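Local coordinates for protein ABC-type amino acid transport system, periplasmic component (Caldanaerobacter subterraneus subsp. tengcongensis MB4, PDB 4YMX) that binds arginine in the cleft between its two lobes, as the substrate-binding component of an amino acid ABC transporter, at residues G64-I69 with M102-M107; P48-H53 with D194-A199; T108-R113 with G154-E159. All coordinates share one frame; numbering follows the deposited sequence. Where two conformers were deposited one is given.

Contact 1 of 3, residues G64-I69 with M102-M107; sequences GFDIDI and MVIAGM. With ARG (arginine), chain C.
D66 OD2 takes a hydrogen bond from the backbone N of G106 on its syn lone pair, at 2.8 Å and with a bent N-H...O angle of 141°. The acid sits in the first turn of helix 65-77, and its partner a few residues on from strand 102-103 of the central sheet, in a lobe of the periplasmic-binding-protein fold. D66 OD2 also lies against E51 OE1, and its other oxygen, OD1, shares a weak hydrogen bond with Y123 OH. Two carboxylates so close probably share a proton, although the helix N-terminus nearby would favour a negative D66. I104 supplies the apolar side. Its CG2 branch, anti to the backbone N, presses on D66 CG at 3.4 Å, while CD1 reaches toward I69 CG2 at 4.3 Å. G106, with its positive phi of 51°, turns the chain so that its N-H meets the acid while the carbonyls of A105 and G106 go to the ligand. The bound arginine donates its NE to A105 O at 2.9 Å, with a weaker bond from NH2, and its amino N lies 2.8 Å from G106 O.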
# COMPACT_ATOMS: atom_id res chain seq x y z
N GLY A 64 -11.11 2.61 -3.86
CA GLY A 64 -10.53 2.39 -2.55
C GLY A 64 -10.36 3.67 -1.77
O GLY A 64 -10.65 4.76 -2.27
N PHE A 65 -9.87 3.53 -0.55
CA PHE A 65 -9.64 4.67 0.34
C PHE A 65 -8.73 5.71 -0.31
O PHE A 65 -9.01 6.91 -0.27
CB PHE A 65 -9.02 4.13 1.64
CG PHE A 65 -8.81 5.15 2.71
CD1 PHE A 65 -9.88 5.88 3.23
CD2 PHE A 65 -7.56 5.31 3.27
CE1 PHE A 65 -9.67 6.79 4.25
CE2 PHE A 65 -7.35 6.22 4.30
CZ PHE A 65 -8.41 6.96 4.79
N ASP A 66 -7.64 5.25 -0.93
CA ASP A 66 -6.72 6.18 -1.57
C ASP A 66 -7.35 6.88 -2.76
O ASP A 66 -7.01 8.03 -3.05
CB ASP A 66 -5.45 5.47 -2.04
CG ASP A 66 -4.49 5.15 -0.89
OD1 ASP A 66 -4.70 5.62 0.24
OD2 ASP A 66 -3.49 4.46 -1.15
N ILE A 67 -8.25 6.19 -3.45
CA ILE A 67 -8.93 6.81 -4.59
C ILE A 67 -9.92 7.88 -4.12
O ILE A 67 -10.04 8.94 -4.75
CB ILE A 67 -9.65 5.77 -5.46
CG1 ILE A 67 -8.70 4.65 -5.85
CG2 ILE A 67 -10.26 6.44 -6.69
CD1 ILE A 67 -7.38 5.09 -6.43
N ASP A 68 -10.62 7.62 -3.02
CA ASP A 68 -11.50 8.64 -2.47
C ASP A 68 -10.71 9.88 -2.07
O ASP A 68 -11.17 11.01 -2.30
CB ASP A 68 -12.31 8.10 -1.30
CG ASP A 68 -13.35 7.08 -1.73
OD1 ASP A 68 -13.60 6.92 -2.95
OD2 ASP A 68 -13.93 6.44 -0.84
N ILE A 69 -9.53 9.69 -1.51
CA ILE A 69 -8.69 10.82 -1.13
C ILE A 69 -8.25 11.57 -2.39
O ILE A 69 -8.29 12.80 -2.46
CB ILE A 69 -7.47 10.38 -0.29
CG1 ILE A 69 -7.95 9.84 1.06
CG2 ILE A 69 -6.49 11.53 -0.11
CD1 ILE A 69 -6.86 9.21 1.90
N MET A 102 1.22 12.96 -8.60
CA MET A 102 1.21 12.52 -7.21
C MET A 102 1.06 11.02 -7.18
O MET A 102 0.59 10.41 -8.15
CB MET A 102 0.09 13.20 -6.40
CG MET A 102 -1.31 12.80 -6.82
SD MET A 102 -2.54 13.65 -5.81
CE MET A 102 -4.06 13.16 -6.63
N VAL A 103 1.49 10.43 -6.07
CA VAL A 103 1.32 9.01 -5.84
C VAL A 103 0.54 8.82 -4.55
O VAL A 103 0.88 9.38 -3.51
CB VAL A 103 2.68 8.28 -5.74
CG1 VAL A 103 2.50 6.88 -5.16
CG2 VAL A 103 3.36 8.23 -7.11
N ILE A 104 -0.53 8.04 -4.63
CA ILE A 104 -1.25 7.60 -3.44
C ILE A 104 -1.36 6.09 -3.58
O ILE A 104 -2.03 5.60 -4.48
CB ILE A 104 -2.64 8.25 -3.32
CG1 ILE A 104 -2.58 9.74 -3.70
CG2 ILE A 104 -3.13 8.10 -1.89
CD1 ILE A 104 -3.87 10.51 -3.37
N ALA A 105 -0.67 5.36 -2.71
CA ALA A 105 -0.57 3.91 -2.85
C ALA A 105 -0.22 3.24 -1.53
O ALA A 105 0.66 2.37 -1.47
CB ALA A 105 0.47 3.56 -3.92
N GLY A 106 -0.88 3.66 -0.45
CA GLY A 106 -0.55 3.17 0.88
C GLY A 106 0.95 3.29 1.15
O GLY A 106 1.57 2.40 1.73
N MET A 107 1.53 4.40 0.70
CA MET A 107 2.97 4.54 0.64
C MET A 107 3.54 5.19 1.90
O MET A 107 3.13 6.28 2.30
CB MET A 107 3.38 5.33 -0.59
CG MET A 107 4.89 5.52 -0.67
SD MET A 107 5.46 6.38 -2.15
CE MET A 107 5.26 5.08 -3.38
N ARG C . 3.40 0.60 2.84
CA ARG C . 4.40 -0.19 2.08
C ARG C . 5.43 0.72 1.44
O ARG C . 5.29 1.95 1.46
CB ARG C . 3.71 -1.02 1.00
CG ARG C . 2.83 -0.22 0.06
CD ARG C . 2.39 -1.04 -1.14
NE ARG C . 1.30 -0.39 -1.85
CZ ARG C . 0.72 -0.87 -2.94
NH1 ARG C . 1.10 -2.03 -3.46
NH2 ARG C . -0.26 -0.20 -3.50
OXT ARG C . 6.43 0.25 0.88

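Contact 2 of 3, residues P48-H53 with D194-A199; sequences PPFEFH and DTVAKA
P48 O points into helix 194-201, where V196 CA approaches it at 3.3 Å in a CA-H...O contact with an angle of 154° at the hydrogen. The meeting bridges the two lobes of the Venus-flytrap fold of periplasmic binding proteins: the P48-F50 segment leading into strand 51-56 belongs to one lobe, and the helix that follows strand 189-193 to the other. V196 stands with CG1 anti to the backbone N (chi1 177°), which leaves CG2 beside that N and brings it to 3.4 Å from P48 O. A199 CB closes on the same oxygen, and P48 O is thus buried among carbons without a conventional hydrogen-bond partner. The P48 ring lies alongside, its CG 3.8 Å from A199 CB. A cis peptide joins P48 to P49, whose CD comes to 3.9 Å from the carbonyl O of T195. F50 and E51 form a classic beta bulge, both facing F47; E51 turns to the ligand guanidinium, whereas F50, its CG beside the backbone N (chi1 -64°), sends its ring to the helix. T195 OG1 lies at the edge of that ring, but T195 was modelled in two conformers and this approach is doubtful. The ring also meets F258, and its CD2 corner touches V196 CG2 at 4.0 Å.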
# COMPACT_ATOMS: atom_id res chain seq x y z
N PRO A 48 -6.07 -3.76 -1.87
CA PRO A 48 -7.35 -3.47 -1.22
C PRO A 48 -7.15 -3.37 0.29
O PRO A 48 -6.38 -4.15 0.84
CB PRO A 48 -8.19 -4.71 -1.56
CG PRO A 48 -7.17 -5.81 -1.77
CD PRO A 48 -6.03 -5.12 -2.44
N PRO A 49 -7.87 -2.46 0.97
CA PRO A 49 -8.91 -1.55 0.49
C PRO A 49 -8.41 -0.16 0.09
O PRO A 49 -9.25 0.74 -0.08
CB PRO A 49 -9.82 -1.43 1.71
CG PRO A 49 -8.85 -1.47 2.85
CD PRO A 49 -7.82 -2.50 2.45
N PHE A 50 -7.11 0.01 -0.08
CA PHE A 50 -6.55 1.31 -0.47
C PHE A 50 -6.76 1.61 -1.94
O PHE A 50 -7.21 2.69 -2.31
CB PHE A 50 -5.07 1.39 -0.11
CG PHE A 50 -4.82 1.32 1.37
CD1 PHE A 50 -4.78 2.48 2.13
CD2 PHE A 50 -4.67 0.09 2.01
CE1 PHE A 50 -4.58 2.42 3.51
CE2 PHE A 50 -4.46 0.03 3.38
CZ PHE A 50 -4.42 1.19 4.13
N GLU A 51 -6.39 0.65 -2.78
CA GLU A 51 -6.62 0.75 -4.22
C GLU A 51 -6.68 -0.63 -4.80
O GLU A 51 -5.82 -1.48 -4.54
CB GLU A 51 -5.52 1.56 -4.92
CG GLU A 51 -4.11 1.13 -4.55
CD GLU A 51 -3.56 1.94 -3.43
OE1 GLU A 51 -4.03 3.09 -3.26
OE2 GLU A 51 -2.65 1.45 -2.73
N PHE A 52 -7.73 -0.88 -5.59
CA PHE A 52 -7.90 -2.16 -6.23
C PHE A 52 -8.88 -2.02 -7.39
O PHE A 52 -9.59 -1.02 -7.50
CB PHE A 52 -8.39 -3.21 -5.23
CG PHE A 52 -9.74 -2.92 -4.62
CD1 PHE A 52 -10.88 -3.53 -5.12
CD2 PHE A 52 -9.86 -2.05 -3.54
CE1 PHE A 52 -12.13 -3.28 -4.56
CE2 PHE A 52 -11.11 -1.79 -2.97
CZ PHE A 52 -12.25 -2.42 -3.49
N HIS A 53 -8.90 -3.03 -8.26
CA HIS A 53 -9.85 -3.05 -9.36
C HIS A 53 -11.14 -3.73 -8.94
O HIS A 53 -11.15 -4.90 -8.56
CB HIS A 53 -9.25 -3.76 -10.57
CG HIS A 53 -8.20 -2.97 -11.27
ND1 HIS A 53 -8.45 -2.25 -12.42
CD2 HIS A 53 -6.89 -2.75 -10.97
CE1 HIS A 53 -7.34 -1.64 -12.81
NE2 HIS A 53 -6.38 -1.92 -11.94
N ASP A 194 -1.30 -5.37 7.42
CA ASP A 194 -2.42 -6.04 8.08
C ASP A 194 -3.75 -5.84 7.37
O ASP A 194 -4.47 -6.79 7.08
CB ASP A 194 -2.53 -5.50 9.52
CG ASP A 194 -3.60 -6.20 10.34
OD1 ASP A 194 -3.87 -7.39 10.09
OD2 ASP A 194 -4.16 -5.54 11.25
N THR A 195 -4.10 -4.59 7.07
CA THR A 195 -5.40 -4.33 6.47
C THR A 195 -5.53 -4.95 5.09
O THR A 195 -6.61 -5.39 4.69
CB THR A 195 -5.71 -2.83 6.39
OG1 THR A 195 -4.67 -2.17 5.66
CG2 THR A 195 -5.82 -2.25 7.79
N VAL A 196 -4.42 -4.98 4.36
CA VAL A 196 -4.42 -5.61 3.05
C VAL A 196 -4.52 -7.14 3.15
O VAL A 196 -5.26 -7.77 2.39
CB VAL A 196 -3.20 -5.16 2.23
CG1 VAL A 196 -3.15 -5.88 0.90
CG2 VAL A 196 -3.27 -3.66 1.99
N ALA A 197 -3.77 -7.73 4.08
CA ALA A 197 -3.90 -9.16 4.34
C ALA A 197 -5.35 -9.53 4.67
O ALA A 197 -5.87 -10.54 4.18
CB ALA A 197 -2.97 -9.59 5.47
N LYS A 198 -6.01 -8.72 5.50
CA LYS A 198 -7.40 -9.02 5.85
C LYS A 198 -8.29 -9.03 4.61
O LYS A 198 -9.16 -9.88 4.45
CB LYS A 198 -7.92 -8.04 6.90
CG LYS A 198 -7.25 -8.15 8.26
CD LYS A 198 -7.94 -7.22 9.24
CE LYS A 198 -7.33 -7.30 10.62
NZ LYS A 198 -7.97 -6.32 11.55
N ALA A 199 -8.06 -8.08 3.70
CA ALA A 199 -8.85 -8.02 2.48
C ALA A 199 -8.65 -9.27 1.62
O ALA A 199 -9.63 -9.88 1.16
CB ALA A 199 -8.50 -6.77 1.70

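Contact 3 of 3, residues T108-R113 with G154-E159; sequences TPTAER and GTTSEE. With ARG (arginine), chain C.
T108 and T156 bring the two backbones nearest, 7.6 Å between CA atoms, and the chains diverge to 10.5 Å between the CA atoms of R113 and G154. The carboxylate of the bound arginine lies between them, in the interlobe cleft of the periplasmic-binding-protein fold. R113, extended from CG to NE, reaches across with its guanidinium edge. NH2 donates to G154 O at 2.9 Å and to ligand OXT at 2.8 Å, and NH1 donates to ligand O, also at 2.8 Å, giving a two-pronged, nearly straight pairing with the carboxylate. NH1 is further held by T108 O, on a lone pair in the carbonyl plane, and T108 O accepts from T110 N as well; these in-plane bonds fix the rotation of the guanidinium. An alanine in place of R113 would probably leave the ligand carboxylate without its charged mate and G154 O without this donor. Backbone amides complete the grip: T108 N meets ligand O, and T156 N, in the first turn of helix 156-161, meets OXT at 2.9 Å, where the helix end would add a favourable field. T155 OG1 caps that helix by accepting from E158 N, and is also hydrogen-bonded to Q152 O. T110 is the N-cap of the short helix 111-114, its OG1 accepting from R113 N, while its CG2 slides past T156 CG2 at 3.8 Å. T108 OG1, hydrogen-bonded to G221 O, takes a bond from the ligand amino N too. Waters join the lobes on two further lines: one bridges T108 OG1 and T156 OG1, and the other accepts from R113 NE at 2.9 Å and donates to G154 O.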
# COMPACT_ATOMS: atom_id res chain seq x y z
N THR A 108 4.51 4.51 2.50
CA THR A 108 5.10 4.97 3.75
C THR A 108 6.14 6.07 3.50
O THR A 108 7.01 5.92 2.65
CB THR A 108 5.73 3.81 4.51
OG1 THR A 108 4.72 2.82 4.78
CG2 THR A 108 6.34 4.28 5.83
N PRO A 109 6.05 7.19 4.23
CA PRO A 109 7.02 8.26 4.02
C PRO A 109 8.34 8.00 4.73
O PRO A 109 8.64 8.65 5.74
CB PRO A 109 6.32 9.49 4.62
CG PRO A 109 5.44 8.93 5.68
CD PRO A 109 4.95 7.61 5.13
N THR A 110 9.14 7.08 4.20
CA THR A 110 10.41 6.70 4.83
C THR A 110 11.46 7.79 4.67
O THR A 110 11.41 8.57 3.72
CB THR A 110 10.96 5.39 4.25
OG1 THR A 110 11.35 5.59 2.88
CG2 THR A 110 9.92 4.30 4.30
N ALA A 111 12.41 7.84 5.60
CA ALA A 111 13.51 8.79 5.50
C ALA A 111 14.23 8.64 4.16
O ALA A 111 14.60 9.64 3.53
CB ALA A 111 14.47 8.60 6.66
N GLU A 112 14.42 7.40 3.73
CA GLU A 112 15.09 7.14 2.46
C GLU A 112 14.34 7.75 1.28
O GLU A 112 14.93 8.43 0.44
CB GLU A 112 15.25 5.63 2.25
CG GLU A 112 15.86 5.24 0.92
CD GLU A 112 17.33 5.60 0.80
OE1 GLU A 112 17.88 5.48 -0.32
OE2 GLU A 112 17.95 6.00 1.81
N ARG A 113 13.03 7.53 1.23
CA ARG A 113 12.22 8.06 0.14
C ARG A 113 12.15 9.58 0.14
O ARG A 113 12.05 10.19 -0.92
CB ARG A 113 10.81 7.47 0.20
CG ARG A 113 10.76 6.01 -0.20
CD ARG A 113 9.44 5.42 0.20
NE ARG A 113 9.36 4.02 -0.19
CZ ARG A 113 8.41 3.19 0.22
NH1 ARG A 113 7.45 3.62 1.03
NH2 ARG A 113 8.40 1.93 -0.21
N GLY A 154 10.38 -3.12 -3.63
CA GLY A 154 10.43 -1.68 -3.42
C GLY A 154 9.68 -1.22 -2.19
O GLY A 154 9.49 -0.02 -1.98
N THR A 155 9.28 -2.16 -1.34
CA THR A 155 8.44 -1.84 -0.19
C THR A 155 9.11 -1.96 1.17
O THR A 155 10.16 -2.59 1.33
CB THR A 155 7.17 -2.72 -0.14
OG1 THR A 155 7.53 -4.10 0.04
CG2 THR A 155 6.34 -2.56 -1.41
N THR A 156 8.45 -1.38 2.17
CA THR A 156 8.88 -1.58 3.55
C THR A 156 8.68 -3.04 3.98
O THR A 156 9.39 -3.53 4.87
CB THR A 156 8.12 -0.67 4.50
OG1 THR A 156 6.71 -0.88 4.31
CG2 THR A 156 8.46 0.79 4.22
N SER A 157 7.72 -3.72 3.37
CA SER A 157 7.52 -5.15 3.64
C SER A 157 8.77 -5.92 3.23
O SER A 157 9.26 -6.77 3.97
CB SER A 157 6.29 -5.67 2.89
OG SER A 157 5.14 -4.91 3.25
N GLU A 158 9.29 -5.60 2.05
CA GLU A 158 10.55 -6.19 1.60
C GLU A 158 11.71 -5.85 2.53
O GLU A 158 12.52 -6.71 2.88
CB GLU A 158 10.84 -5.73 0.17
CG GLU A 158 12.20 -6.14 -0.38
CD GLU A 158 12.39 -5.68 -1.79
OE1 GLU A 158 12.30 -4.46 -2.03
OE2 GLU A 158 12.58 -6.54 -2.68
N GLU A 159 11.79 -4.59 2.95
CA GLU A 159 12.80 -4.16 3.92
C GLU A 159 12.74 -4.99 5.20
O GLU A 159 13.77 -5.39 5.75
CB GLU A 159 12.59 -2.68 4.25
CG GLU A 159 13.58 -2.11 5.23
CD GLU A 159 13.30 -0.66 5.56
OE1 GLU A 159 12.71 0.05 4.71
OE2 GLU A 159 13.66 -0.23 6.68
N ARG C . 3.40 0.60 2.84
CA ARG C . 4.40 -0.19 2.08
C ARG C . 5.43 0.72 1.44
O ARG C . 5.29 1.95 1.46
CB ARG C . 3.71 -1.02 1.00
CG ARG C . 2.83 -0.22 0.06
CD ARG C . 2.39 -1.04 -1.14
NE ARG C . 1.30 -0.39 -1.85
CZ ARG C . 0.72 -0.87 -2.94
NH1 ARG C . 1.10 -2.03 -3.46
NH2 ARG C . -0.26 -0.20 -3.50
OXT ARG C . 6.43 0.25 0.88
O HOH W 1 5.42 0.59 6.23
O HOH W 2 11.16 2.69 -2.03

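How the contacts relate
Contact 1 is core packing within one lobe, and its touching residues are all buried. Contacts 2 and 3 both cross between lobes, but contact 2 lies partly at the surface while contact 3 is largely buried. Their chemistry follows: contact 1 sets a buried acid against backbone and aliphatic groups, contact 2 is mostly apolar, its main polar atom the carbonyl O of P48, and contact 3 is polar. Contacts 1 and 3 both touch the ligand, the first through backbone carbonyls, the second at its carboxylate; M107 CG packs on R113 NH1 between them. Contacts 1 and 2 share a border where F65 N probably bonds P49 O. Contacts 2 and 3 stay about 8 Å apart at their nearest atoms.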